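Local atomic coordinates of ATP-citrate lyase beta-subunit (Chlorobium limicola, PDB entry 6HXJ), a protein that probably forms part of the ATP-citrate lyase machinery that uses ATP and coenzyme A to split citrate into oxaloacetate and acetyl-CoA. Residues A116-S121 / K170-L175; D143-I148 / R174-F179; V272-A277 / D390-A395; I316-A321 / A330-I335. One frame throughout, in Å; residues are numbered along the deposited sequence.

Contact 1: residues A116-S121 / K170-L175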
loop_
_atom_site.group_PDB
_atom_site.type_symbol
_atom_site.label_atom_id
_atom_site.label_comp_id
_atom_site.label_asym_id
_atom_site.label_seq_id
_atom_site.Cartn_x
_atom_site.Cartn_y
_atom_site.Cartn_z
ATOM N N ALA A 116 44.714 16.849 49.117
ATOM C CA ALA A 116 45.492 15.845 49.814
ATOM C C ALA A 116 46.502 16.459 50.751
ATOM O O ALA A 116 46.645 17.677 50.822
ATOM C CB ALA A 116 46.193 15.021 48.744
ATOM N N GLU A 117 47.175 15.607 51.509
ATOM C CA GLU A 117 48.217 15.998 52.440
ATOM C C GLU A 117 49.434 15.122 52.182
ATOM O O GLU A 117 49.300 13.895 52.109
ATOM C CB GLU A 117 47.738 15.814 53.872
ATOM C CG GLU A 117 48.543 16.592 54.893
ATOM C CD GLU A 117 48.039 16.477 56.320
ATOM O OE1 GLU A 117 47.737 15.344 56.766
ATOM O OE2 GLU A 117 47.943 17.531 56.991
ATOM N N LEU A 118 50.603 15.750 52.009
ATOM C CA LEU A 118 51.836 15.037 51.775
ATOM C C LEU A 118 52.633 15.039 53.054
ATOM O O LEU A 118 52.975 16.102 53.555
ATOM C CB LEU A 118 52.604 15.675 50.619
ATOM C CG LEU A 118 53.941 15.051 50.213
ATOM C CD1 LEU A 118 53.797 13.639 49.659
ATOM C CD2 LEU A 118 54.637 15.913 49.221
ATOM N N LEU A 119 52.865 13.854 53.616
ATOM C CA LEU A 119 53.631 13.697 54.847
ATOM C C LEU A 119 54.997 13.168 54.444
ATOM O O LEU A 119 55.087 12.232 53.642
ATOM C CB LEU A 119 52.917 12.750 55.842
ATOM C CG LEU A 119 51.853 13.386 56.757
ATOM C CD1 LEU A 119 50.614 13.739 56.003
ATOM C CD2 LEU A 119 51.464 12.451 57.867
ATOM N N ILE A 120 56.061 13.808 54.946
ATOM C CA ILE A 120 57.430 13.412 54.637
ATOM C C ILE A 120 58.268 13.220 55.910
ATOM O O ILE A 120 58.169 14.001 56.849
ATOM C CB ILE A 120 58.087 14.385 53.606
ATOM C CG1 ILE A 120 59.357 13.772 52.986
ATOM C CG2 ILE A 120 58.342 15.808 54.174
ATOM C CD1 ILE A 120 59.823 14.475 51.802
ATOM N N SER A 121 59.100 12.189 55.930
ATOM C CA SER A 121 60.000 11.962 57.061
ATOM C C SER A 121 61.342 11.446 56.595
ATOM O O SER A 121 61.422 10.701 55.620
ATOM C CB SER A 121 59.394 10.991 58.068
ATOM O OG SER A 121 60.099 11.060 59.295
ATOM N N LYS A 170 61.577 16.186 43.652
ATOM C CA LYS A 170 61.198 15.692 42.332
ATOM C C LYS A 170 60.321 14.441 42.446
ATOM O O LYS A 170 59.278 14.374 41.796
ATOM C CB LYS A 170 62.420 15.435 41.441
ATOM C CG LYS A 170 62.814 16.643 40.612
ATOM C CD LYS A 170 63.855 16.286 39.561
ATOM C CE LYS A 170 64.521 17.508 38.971
ATOM N NZ LYS A 170 65.526 17.152 37.932
ATOM N N ILE A 171 60.725 13.474 43.310
ATOM C CA ILE A 171 59.980 12.231 43.559
ATOM C C ILE A 171 58.594 12.591 44.015
ATOM O O ILE A 171 57.630 12.074 43.463
ATOM C CB ILE A 171 60.682 11.308 44.592
ATOM C CG1 ILE A 171 61.966 10.675 44.013
ATOM C CG2 ILE A 171 59.725 10.229 45.155
ATOM C CD1 ILE A 171 63.054 10.538 45.001
ATOM N N CYS A 172 58.493 13.489 45.005
ATOM C CA CYS A 172 57.218 13.924 45.536
ATOM C C CYS A 172 56.290 14.411 44.489
ATOM O O CYS A 172 55.152 13.987 44.476
ATOM C CB CYS A 172 57.399 14.945 46.638
ATOM S SG CYS A 172 57.876 14.196 48.207
ATOM N N SER A 173 56.763 15.242 43.577
ATOM C CA SER A 173 55.927 15.742 42.501
ATOM C C SER A 173 55.336 14.614 41.673
ATOM O O SER A 173 54.140 14.615 41.380
ATOM C CB SER A 173 56.699 16.744 41.646
ATOM O OG SER A 173 57.648 16.221 40.733
ATOM N N ARG A 174 56.166 13.630 41.346
ATOM C CA ARG A 174 55.737 12.467 40.582
ATOM C C ARG A 174 54.657 11.741 41.368
ATOM O O ARG A 174 53.624 11.415 40.810
ATOM C CB ARG A 174 56.925 11.538 40.313
ATOM C CG ARG A 174 58.199 12.221 39.817
ATOM C CD ARG A 174 58.449 12.098 38.329
ATOM N NE ARG A 174 59.756 12.669 37.973
ATOM C CZ ARG A 174 60.833 11.968 37.614
ATOM N NH1 ARG A 174 60.776 10.645 37.524
ATOM N NH2 ARG A 174 61.969 12.588 37.320
ATOM N N LEU A 175 54.871 11.560 42.675
ATOM C CA LEU A 175 53.888 10.949 43.542
ATOM C C LEU A 175 52.618 11.763 43.487
ATOM O O LEU A 175 51.543 11.201 43.345
ATOM C CB LEU A 175 54.407 10.944 44.960
ATOM C CG LEU A 175 53.641 10.061 45.960
ATOM C CD1 LEU A 175 53.848 8.577 45.662
ATOM C CD2 LEU A 175 54.086 10.357 47.390
#
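Leu118 of the strand and Cys172 of the helix meet at the middle of this contact, where the backbones come nearest, with 8.3 Å between Leu118 CA and Cys172 CA. The leucine forks over the helix: its CD2 methyl sits 3.8 Å from Cys172 SG, while its other branch, CD1, turns toward the next helical turn and lies 4.0 Å from Leu175 CD2. With Leu118 CG opposite the backbone N (chi1 -180°), the side chain is held out from the strand so that both methyls reach the helix. Cys172 points at the sheet, its sulfur lying beside its own backbone N, and SG also takes the end of Ile120, whose CD1 is 4.1 Å away. Ile120 gets there by full extension, both torsions near 180°, whereas Leu118 and Leu175 meet at a slant, one methyl against one methyl. The contact is purely apolar, and all four residues are buried. On the helix flank turned from the strand, Ser173 OG folds back to donate to Lys170 O at 2.7 Å, so that this carbonyl also serves a side chain besides Arg174 N. Helix 148-158 closes over Leu118 and Ile120 through Leu151 and Leu154. The strand and helix run roughly antiparallel, at 149°, and this is helix packing on the face of the antiparallel sheet, as in the alpha+beta ATP-grasp fold.

Contact 2: residues D143-I148 / R174-F179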
loop_
_atom_site.group_PDB
_atom_site.type_symbol
_atom_site.label_atom_id
_atom_site.label_comp_id
_atom_site.label_asym_id
_atom_site.label_seq_id
_atom_site.Cartn_x
_atom_site.Cartn_y
_atom_site.Cartn_z
ATOM N N ASP A 143 43.785 20.709 42.778
ATOM C CA ASP A 143 44.214 21.288 41.491
ATOM C C ASP A 143 45.185 22.489 41.633
ATOM O O ASP A 143 45.430 23.196 40.653
ATOM C CB ASP A 143 42.993 21.648 40.589
ATOM C CG ASP A 143 42.052 20.495 40.275
ATOM O OD1 ASP A 143 42.550 19.385 39.968
ATOM O OD2 ASP A 143 40.814 20.713 40.296
ATOM N N GLU A 144 45.747 22.691 42.827
ATOM C CA GLU A 144 46.708 23.751 43.126
ATOM C C GLU A 144 47.991 23.068 43.627
ATOM O O GLU A 144 48.445 23.303 44.754
ATOM C CB GLU A 144 46.124 24.727 44.168
ATOM C CG GLU A 144 44.898 25.503 43.713
ATOM C CD GLU A 144 44.088 26.125 44.838
ATOM O OE1 GLU A 144 44.570 27.114 45.436
ATOM O OE2 GLU A 144 42.971 25.631 45.120
ATOM N N ASN A 145 48.544 22.187 42.771
ATOM C CA ASN A 145 49.720 21.350 43.047
ATOM C C ASN A 145 51.031 22.149 43.217
ATOM O O ASN A 145 51.285 23.064 42.428
ATOM C CB ASN A 145 49.849 20.246 41.986
ATOM C CG ASN A 145 48.702 19.259 41.943
ATOM O OD1 ASN A 145 47.731 19.315 42.721
ATOM N ND2 ASN A 145 48.796 18.327 41.015
ATOM N N PRO A 146 51.839 21.849 44.274
ATOM C CA PRO A 146 53.062 22.639 44.508
ATOM C C PRO A 146 54.116 22.468 43.434
ATOM O O PRO A 146 54.095 21.496 42.682
ATOM C CB PRO A 146 53.554 22.175 45.888
ATOM C CG PRO A 146 52.942 20.847 46.108
ATOM C CD PRO A 146 51.659 20.803 45.303
ATOM N N THR A 147 55.027 23.436 43.357
ATOM C CA THR A 147 56.139 23.401 42.402
ATOM C C THR A 147 57.251 22.547 42.982
ATOM O O THR A 147 57.227 22.260 44.183
ATOM C CB THR A 147 56.646 24.806 42.067
ATOM O OG1 THR A 147 57.321 25.386 43.192
ATOM C CG2 THR A 147 55.547 25.727 41.554
ATOM N N ILE A 148 58.230 22.160 42.150
ATOM C CA ILE A 148 59.330 21.323 42.628
ATOM C C ILE A 148 60.088 22.003 43.773
ATOM O O ILE A 148 60.324 21.328 44.769
ATOM C CB ILE A 148 60.236 20.805 41.494
ATOM C CG1 ILE A 148 59.464 19.740 40.676
ATOM C CG2 ILE A 148 61.551 20.182 42.040
ATOM C CD1 ILE A 148 60.039 19.392 39.365
ATOM N N ARG A 174 56.166 13.630 41.346
ATOM C CA ARG A 174 55.737 12.467 40.582
ATOM C C ARG A 174 54.657 11.741 41.368
ATOM O O ARG A 174 53.624 11.415 40.810
ATOM C CB ARG A 174 56.925 11.538 40.313
ATOM C CG ARG A 174 58.199 12.221 39.817
ATOM C CD ARG A 174 58.449 12.098 38.329
ATOM N NE ARG A 174 59.756 12.669 37.973
ATOM C CZ ARG A 174 60.833 11.968 37.614
ATOM N NH1 ARG A 174 60.776 10.645 37.524
ATOM N NH2 ARG A 174 61.969 12.588 37.320
ATOM N N LEU A 175 54.871 11.560 42.675
ATOM C CA LEU A 175 53.888 10.949 43.542
ATOM C C LEU A 175 52.618 11.763 43.487
ATOM O O LEU A 175 51.543 11.201 43.345
ATOM C CB LEU A 175 54.407 10.944 44.960
ATOM C CG LEU A 175 53.641 10.061 45.960
ATOM C CD1 LEU A 175 53.848 8.577 45.662
ATOM C CD2 LEU A 175 54.086 10.357 47.390
ATOM N N ILE A 176 52.746 13.090 43.552
ATOM C CA ILE A 176 51.629 14.022 43.496
ATOM C C ILE A 176 50.909 13.909 42.173
ATOM O O ILE A 176 49.680 13.966 42.157
ATOM C CB ILE A 176 52.111 15.451 43.792
ATOM C CG1 ILE A 176 52.369 15.618 45.304
ATOM C CG2 ILE A 176 51.095 16.494 43.312
ATOM C CD1 ILE A 176 53.256 16.764 45.694
ATOM N N LEU A 177 51.661 13.742 41.069
ATOM C CA LEU A 177 51.103 13.584 39.726
ATOM C C LEU A 177 50.357 12.255 39.665
ATOM O O LEU A 177 49.241 12.207 39.158
ATOM C CB LEU A 177 52.205 13.641 38.645
ATOM C CG LEU A 177 52.509 15.007 38.148
ATOM C CD1 LEU A 177 53.699 14.997 37.199
ATOM C CD2 LEU A 177 51.272 15.638 37.561
ATOM N N CYS A 178 50.963 11.194 40.230
ATOM C CA CYS A 178 50.419 9.856 40.283
ATOM C C CYS A 178 49.133 9.892 41.050
ATOM O O CYS A 178 48.165 9.318 40.585
ATOM C CB CYS A 178 51.416 8.870 40.896
ATOM S SG CYS A 178 50.813 7.157 41.056
ATOM N N PHE A 179 49.080 10.609 42.171
ATOM C CA PHE A 179 47.887 10.699 43.004
ATOM C C PHE A 179 46.783 11.416 42.261
ATOM O O PHE A 179 45.660 10.902 42.174
ATOM C CB PHE A 179 48.209 11.397 44.332
ATOM C CG PHE A 179 47.077 11.410 45.330
ATOM C CD1 PHE A 179 46.068 12.361 45.252
ATOM C CD2 PHE A 179 47.059 10.522 46.392
ATOM C CE1 PHE A 179 45.040 12.397 46.198
ATOM C CE2 PHE A 179 46.046 10.574 47.352
ATOM C CZ PHE A 179 45.035 11.504 47.242
#
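The amide of Asn145 lies flat under a methyl of Ile176: CG2 stands over one face of the group, 3.7 Å from Asn145 ND2 and 3.9 Å from Asn145 CG, with the oxygen farther off. No hydrogen bond crosses here, so the amide offers its flat surface to the helix and not an N-H. The pyrrolidine ring of Pro146 comes nearest with its CG, 4.1 Å from Ile176 CD1. A single isoleucine therefore serves both loop residues, with one branch for each. Its CG1 lies beside the backbone N (chi1 -76°) and the chain runs on extended, which carries CD1 to the proline; CG2, opposite the backbone N, is left to meet the asparagine. The asparagine and isoleucine side chains lie alongside, pointing opposite ways, while the proline meets the isoleucine end at a slant. Asn145 and Pro146 are partly exposed and Ile176 is buried, the loop covering one side of it. Beyond the touching residues, Thr147 is the N-cap of helix 148-158, and its N bonds to Gln150 OE1. Asp143 and Glu144, at the start of the loop, make salt bridges to basic side chains of another protein chain. The loop thus passes from strand 136-141 to helix 148-158 across helix 163-181, and Asn145, Pro146 and Ile176 all rest on Ile140 of that strand, with Ile109 of strand 104-112 also under Ile176.

Contact 3: residues V272-A277 / D390-A395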
loop_
_atom_site.group_PDB
_atom_site.type_symbol
_atom_site.label_atom_id
_atom_site.label_comp_id
_atom_site.label_asym_id
_atom_site.label_seq_id
_atom_site.Cartn_x
_atom_site.Cartn_y
_atom_site.Cartn_z
ATOM N N VAL A 272 22.879 -2.138 58.835
ATOM C CA VAL A 272 23.849 -1.811 59.892
ATOM C C VAL A 272 23.154 -1.624 61.256
ATOM O O VAL A 272 23.614 -2.180 62.256
ATOM C CB VAL A 272 24.723 -0.618 59.468
ATOM C CG1 VAL A 272 25.535 -0.074 60.623
ATOM C CG2 VAL A 272 25.653 -1.032 58.333
ATOM N N PHE A 273 22.005 -0.928 61.274
ATOM C CA PHE A 273 21.235 -0.762 62.503
ATOM C C PHE A 273 20.658 -2.084 63.027
ATOM O O PHE A 273 20.636 -2.269 64.246
ATOM C CB PHE A 273 20.167 0.311 62.376
ATOM C CG PHE A 273 20.746 1.704 62.547
ATOM C CD1 PHE A 273 21.232 2.132 63.787
ATOM C CD2 PHE A 273 20.829 2.584 61.457
ATOM C CE1 PHE A 273 21.788 3.407 63.936
ATOM C CE2 PHE A 273 21.377 3.860 61.610
ATOM C CZ PHE A 273 21.848 4.266 62.852
ATOM N N TYR A 274 20.277 -3.034 62.128
ATOM C CA TYR A 274 19.781 -4.356 62.527
ATOM C C TYR A 274 20.880 -5.226 63.128
ATOM O O TYR A 274 20.614 -5.939 64.106
ATOM C CB TYR A 274 19.115 -5.072 61.360
ATOM C CG TYR A 274 17.661 -4.709 61.190
ATOM C CD1 TYR A 274 16.689 -5.210 62.057
ATOM C CD2 TYR A 274 17.246 -3.891 60.142
ATOM C CE1 TYR A 274 15.339 -4.902 61.884
ATOM C CE2 TYR A 274 15.901 -3.590 59.949
ATOM C CZ TYR A 274 14.949 -4.097 60.826
ATOM O OH TYR A 274 13.615 -3.788 60.651
ATOM N N ALA A 275 22.118 -5.144 62.562
ATOM C CA ALA A 275 23.288 -5.869 63.054
ATOM C C ALA A 275 23.678 -5.350 64.432
ATOM O O ALA A 275 23.930 -6.156 65.327
ATOM C CB ALA A 275 24.444 -5.717 62.084
ATOM N N ASP A 276 23.690 -4.005 64.611
ATOM C CA ASP A 276 24.005 -3.326 65.874
ATOM C C ASP A 276 23.025 -3.789 66.943
ATOM O O ASP A 276 23.453 -4.087 68.056
ATOM C CB ASP A 276 23.876 -1.792 65.718
ATOM C CG ASP A 276 25.001 -1.034 65.030
ATOM O OD1 ASP A 276 25.710 -1.642 64.197
ATOM O OD2 ASP A 276 25.139 0.197 65.288
ATOM N N ALA A 277 21.710 -3.860 66.582
ATOM C CA ALA A 277 20.603 -4.279 67.442
ATOM C C ALA A 277 20.829 -5.692 67.953
ATOM O O ALA A 277 20.679 -5.924 69.153
ATOM C CB ALA A 277 19.282 -4.186 66.692
ATOM N N ASP A 390 12.966 -3.302 66.485
ATOM C CA ASP A 390 12.324 -3.922 67.653
ATOM C C ASP A 390 11.882 -5.354 67.390
ATOM O O ASP A 390 11.517 -6.045 68.340
ATOM C CB ASP A 390 11.208 -3.069 68.241
ATOM C CG ASP A 390 11.721 -1.909 69.088
ATOM O OD1 ASP A 390 12.964 -1.672 69.101
ATOM O OD2 ASP A 390 10.890 -1.253 69.760
ATOM N N ILE A 391 12.009 -5.846 66.143
ATOM C CA ILE A 391 11.746 -7.259 65.835
ATOM C C ILE A 391 12.902 -8.119 66.346
ATOM O O ILE A 391 12.691 -9.287 66.653
ATOM C CB ILE A 391 11.395 -7.548 64.353
ATOM C CG1 ILE A 391 12.428 -6.943 63.365
ATOM C CG2 ILE A 391 9.964 -7.101 64.050
ATOM C CD1 ILE A 391 12.383 -7.517 61.934
ATOM N N VAL A 392 14.107 -7.519 66.494
ATOM C CA VAL A 392 15.311 -8.163 67.027
ATOM C C VAL A 392 15.063 -8.553 68.498
ATOM O O VAL A 392 15.506 -9.614 68.927
ATOM C CB VAL A 392 16.559 -7.249 66.830
ATOM C CG1 VAL A 392 17.752 -7.710 67.654
ATOM C CG2 VAL A 392 16.932 -7.120 65.356
ATOM N N ASP A 393 14.294 -7.737 69.233
ATOM C CA ASP A 393 13.958 -7.995 70.641
ATOM C C ASP A 393 13.027 -9.196 70.738
ATOM O O ASP A 393 13.308 -10.142 71.481
ATOM C CB ASP A 393 13.318 -6.755 71.299
ATOM C CG ASP A 393 14.080 -5.420 71.196
ATOM O OD1 ASP A 393 15.220 -5.413 70.661
ATOM O OD2 ASP A 393 13.528 -4.380 71.642
ATOM N N LEU A 394 11.961 -9.174 69.920
ATOM C CA LEU A 394 10.950 -10.219 69.817
ATOM C C LEU A 394 11.580 -11.565 69.452
ATOM O O LEU A 394 11.127 -12.613 69.932
ATOM C CB LEU A 394 9.900 -9.811 68.783
ATOM C CG LEU A 394 8.694 -9.054 69.337
ATOM C CD1 LEU A 394 9.049 -7.657 69.840
ATOM C CD2 LEU A 394 7.636 -8.942 68.305
ATOM N N ALA A 395 12.657 -11.516 68.639
ATOM C CA ALA A 395 13.415 -12.674 68.193
ATOM C C ALA A 395 14.331 -13.189 69.311
ATOM O O ALA A 395 14.425 -14.405 69.495
ATOM C CB ALA A 395 14.225 -12.322 66.962
#
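Helix 272-277 and helix 391-395 run side by side in roughly the same direction, their axes 34° apart in angle and 10.4 Å at closest approach, with Ala277 CA and Val392 CA 6.6 Å from each other. Val392 fits between two residues one turn apart on the facing helix. Its CG2 methyl lies in the plane of the Tyr274 ring, at the edge, 3.8 Å from Tyr274 CD1, and CG1 rests on the backbone of Ala277, 3.7 Å from Ala277 C. Ala277 CB, 4.0 Å from Val392 CG1, presents only a small side chain to the valine. Farther along the same ring edge, Ile391 CG1 is 3.9 Å from Tyr274 CE1; CG1 sits between the backbone N and the carbonyl carbon (chi1 51°), which swings that branch toward the tyrosine. Both helices lie on one side of a Rossmann-like sheet whose parallel strands have the flavodoxin-type order 2-1-3-4-5, helix 268-280 following the first of those strands and helix 391-397 the last. Beneath them Tyr274 and Ile391 both press on Ile317 and Arg356. The phenol OH makes weak hydrogen bonds with Met388 O and Gly320 N, and the side chain is about 9 Å from a bound citrate. Replacing Tyr274 with an alanine would probably open a gap beside Ile391 and Val392 and leave Met388 O and Gly320 N without their weak partner. On its other flank, helix 268-280 meets another protein chain, where Asp276 OD2 accepts hydrogen bonds from the backbone.

Contact 4: residues I316-A321 / A330-I335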
loop_
_atom_site.group_PDB
_atom_site.type_symbol
_atom_site.label_atom_id
_atom_site.label_comp_id
_atom_site.label_asym_id
_atom_site.label_seq_id
_atom_site.Cartn_x
_atom_site.Cartn_y
_atom_site.Cartn_z
ATOM N N ILE A 316 15.268 -15.611 61.240
ATOM C CA ILE A 316 15.587 -14.851 60.018
ATOM C C ILE A 316 14.990 -13.447 60.229
ATOM O O ILE A 316 13.809 -13.337 60.572
ATOM C CB ILE A 316 15.094 -15.472 58.657
ATOM C CG1 ILE A 316 15.509 -16.955 58.461
ATOM C CG2 ILE A 316 15.541 -14.612 57.434
ATOM C CD1 ILE A 316 14.713 -17.674 57.393
ATOM N N ILE A 317 15.827 -12.390 60.066
ATOM C CA ILE A 317 15.378 -11.015 60.200
ATOM C C ILE A 317 15.239 -10.412 58.817
ATOM O O ILE A 317 16.231 -10.051 58.179
ATOM C CB ILE A 317 16.233 -10.140 61.178
ATOM C CG1 ILE A 317 16.423 -10.785 62.578
ATOM C CG2 ILE A 317 15.685 -8.711 61.304
ATOM C CD1 ILE A 317 15.182 -11.178 63.369
ATOM N N VAL A 318 13.985 -10.344 58.350
ATOM C CA VAL A 318 13.616 -9.778 57.060
ATOM C C VAL A 318 13.132 -8.372 57.388
ATOM O O VAL A 318 11.929 -8.124 57.503
ATOM C CB VAL A 318 12.556 -10.648 56.306
ATOM C CG1 VAL A 318 12.301 -10.114 54.903
ATOM C CG2 VAL A 318 12.989 -12.108 56.235
ATOM N N GLY A 319 14.082 -7.481 57.643
ATOM C CA GLY A 319 13.790 -6.107 58.024
ATOM C C GLY A 319 14.146 -5.057 57.002
ATOM O O GLY A 319 14.658 -5.342 55.914
ATOM N N GLY A 320 13.892 -3.832 57.381
ATOM C CA GLY A 320 14.206 -2.684 56.568
ATOM C C GLY A 320 13.409 -1.494 57.020
ATOM O O GLY A 320 12.497 -1.600 57.855
ATOM N N ALA A 321 13.756 -0.341 56.463
ATOM C CA ALA A 321 13.067 0.904 56.762
ATOM C C ALA A 321 11.872 1.024 55.817
ATOM O O ALA A 321 11.423 0.012 55.258
ATOM C CB ALA A 321 14.024 2.074 56.575
ATOM N N ALA A 330 7.411 -6.740 44.587
ATOM C CA ALA A 330 8.377 -7.413 43.709
ATOM C C ALA A 330 9.475 -8.084 44.514
ATOM O O ALA A 330 9.698 -9.269 44.371
ATOM C CB ALA A 330 8.984 -6.410 42.749
ATOM N N THR A 331 10.131 -7.329 45.387
ATOM C CA THR A 331 11.214 -7.848 46.221
ATOM C C THR A 331 10.739 -8.915 47.188
ATOM O O THR A 331 11.481 -9.867 47.414
ATOM C CB THR A 331 12.004 -6.750 46.927
ATOM O OG1 THR A 331 11.121 -5.838 47.558
ATOM C CG2 THR A 331 12.979 -6.015 45.995
ATOM N N PHE A 332 9.520 -8.778 47.746
ATOM C CA PHE A 332 8.954 -9.780 48.634
ATOM C C PHE A 332 8.568 -11.005 47.868
ATOM O O PHE A 332 8.643 -12.070 48.458
ATOM C CB PHE A 332 7.792 -9.262 49.493
ATOM C CG PHE A 332 8.225 -8.710 50.829
ATOM C CD1 PHE A 332 9.528 -8.245 51.022
ATOM C CD2 PHE A 332 7.346 -8.673 51.903
ATOM C CE1 PHE A 332 9.944 -7.768 52.265
ATOM C CE2 PHE A 332 7.757 -8.169 53.144
ATOM C CZ PHE A 332 9.053 -7.718 53.315
ATOM N N SER A 333 8.233 -10.912 46.561
ATOM C CA SER A 333 7.948 -12.122 45.777
ATOM C C SER A 333 9.228 -12.965 45.573
ATOM O O SER A 333 9.172 -14.200 45.648
ATOM C CB SER A 333 7.266 -11.777 44.452
ATOM O OG SER A 333 8.183 -11.464 43.412
ATOM N N GLY A 334 10.362 -12.283 45.388
ATOM C CA GLY A 334 11.669 -12.911 45.244
ATOM C C GLY A 334 12.071 -13.591 46.537
ATOM O O GLY A 334 12.599 -14.689 46.499
ATOM N N ILE A 335 11.769 -12.947 47.709
ATOM C CA ILE A 335 12.011 -13.452 49.082
ATOM C C ILE A 335 11.124 -14.665 49.337
ATOM O O ILE A 335 11.614 -15.681 49.826
ATOM C CB ILE A 335 11.862 -12.361 50.226
ATOM C CG1 ILE A 335 12.917 -11.247 50.097
ATOM C CG2 ILE A 335 11.941 -12.985 51.648
ATOM C CD1 ILE A 335 12.700 -10.023 50.975
#
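Strand 315-318 and helix 328-344 are the first two elements of a beta-alpha-beta unit that is completed by strand 352-356, and this contact is where the helix settles back on its strand. Val318, the last residue of the strand, carries the strand side alone. Its CG1 methyl lies 3.9 Å from Ile335 CD1 and also meets Phe332, 4.2 Å from Phe332 CE1, approaching that ring obliquely. Val318 CG1 is placed opposite the backbone N (chi1 -174°) and so faces the helix. Ile335 answers with an outstretched chain: CG1 lies beside the backbone N and CD1 continues at chi2 169°, so only its end touches the valine. All three residues are buried, and no polar group takes part. On the far flank of the helix Ser333 OG turns back to Ala330 O, 2.8 Å away, sharing that carbonyl with Gly334 N. Past Val318 the chain leaves the sheet through Gly319 and Gly320, and Gly320 O accepts from Arg356 NH1. Leu264 of strand 261-266 touches both Val318 and Ile335, while Val355 of strand 352-356 also touches Phe332, whose side chain is about 9 Å from a bound citrate. The valine, isoleucine and phenylalanine together form an apolar seam between a parallel strand and its crossover helix, as in the beta-alpha-beta units of Rossmann-like domains.

Overall arrangement
The four contacts fall into two groups on opposite sides of the chain's centre. Contacts 1 and 2, with centres 8 Å apart, lie in the ATP-grasp region and share helix 163-181: one sets it on the antiparallel sheet, the other lays a loop over it, and Leu118 and Ile176 join them. Contacts 3 and 4, 15 Å apart, belong to the citrate-binding region, with contact 4 nested in the loop that contact 3 closes. They use opposite faces of one mixed sheet, linked through Tyr274, Ile317 and Ile391. Some 46 to 49 Å separate the centres of the two groups, which follow in series along the chain, consistent with two separately packed domains.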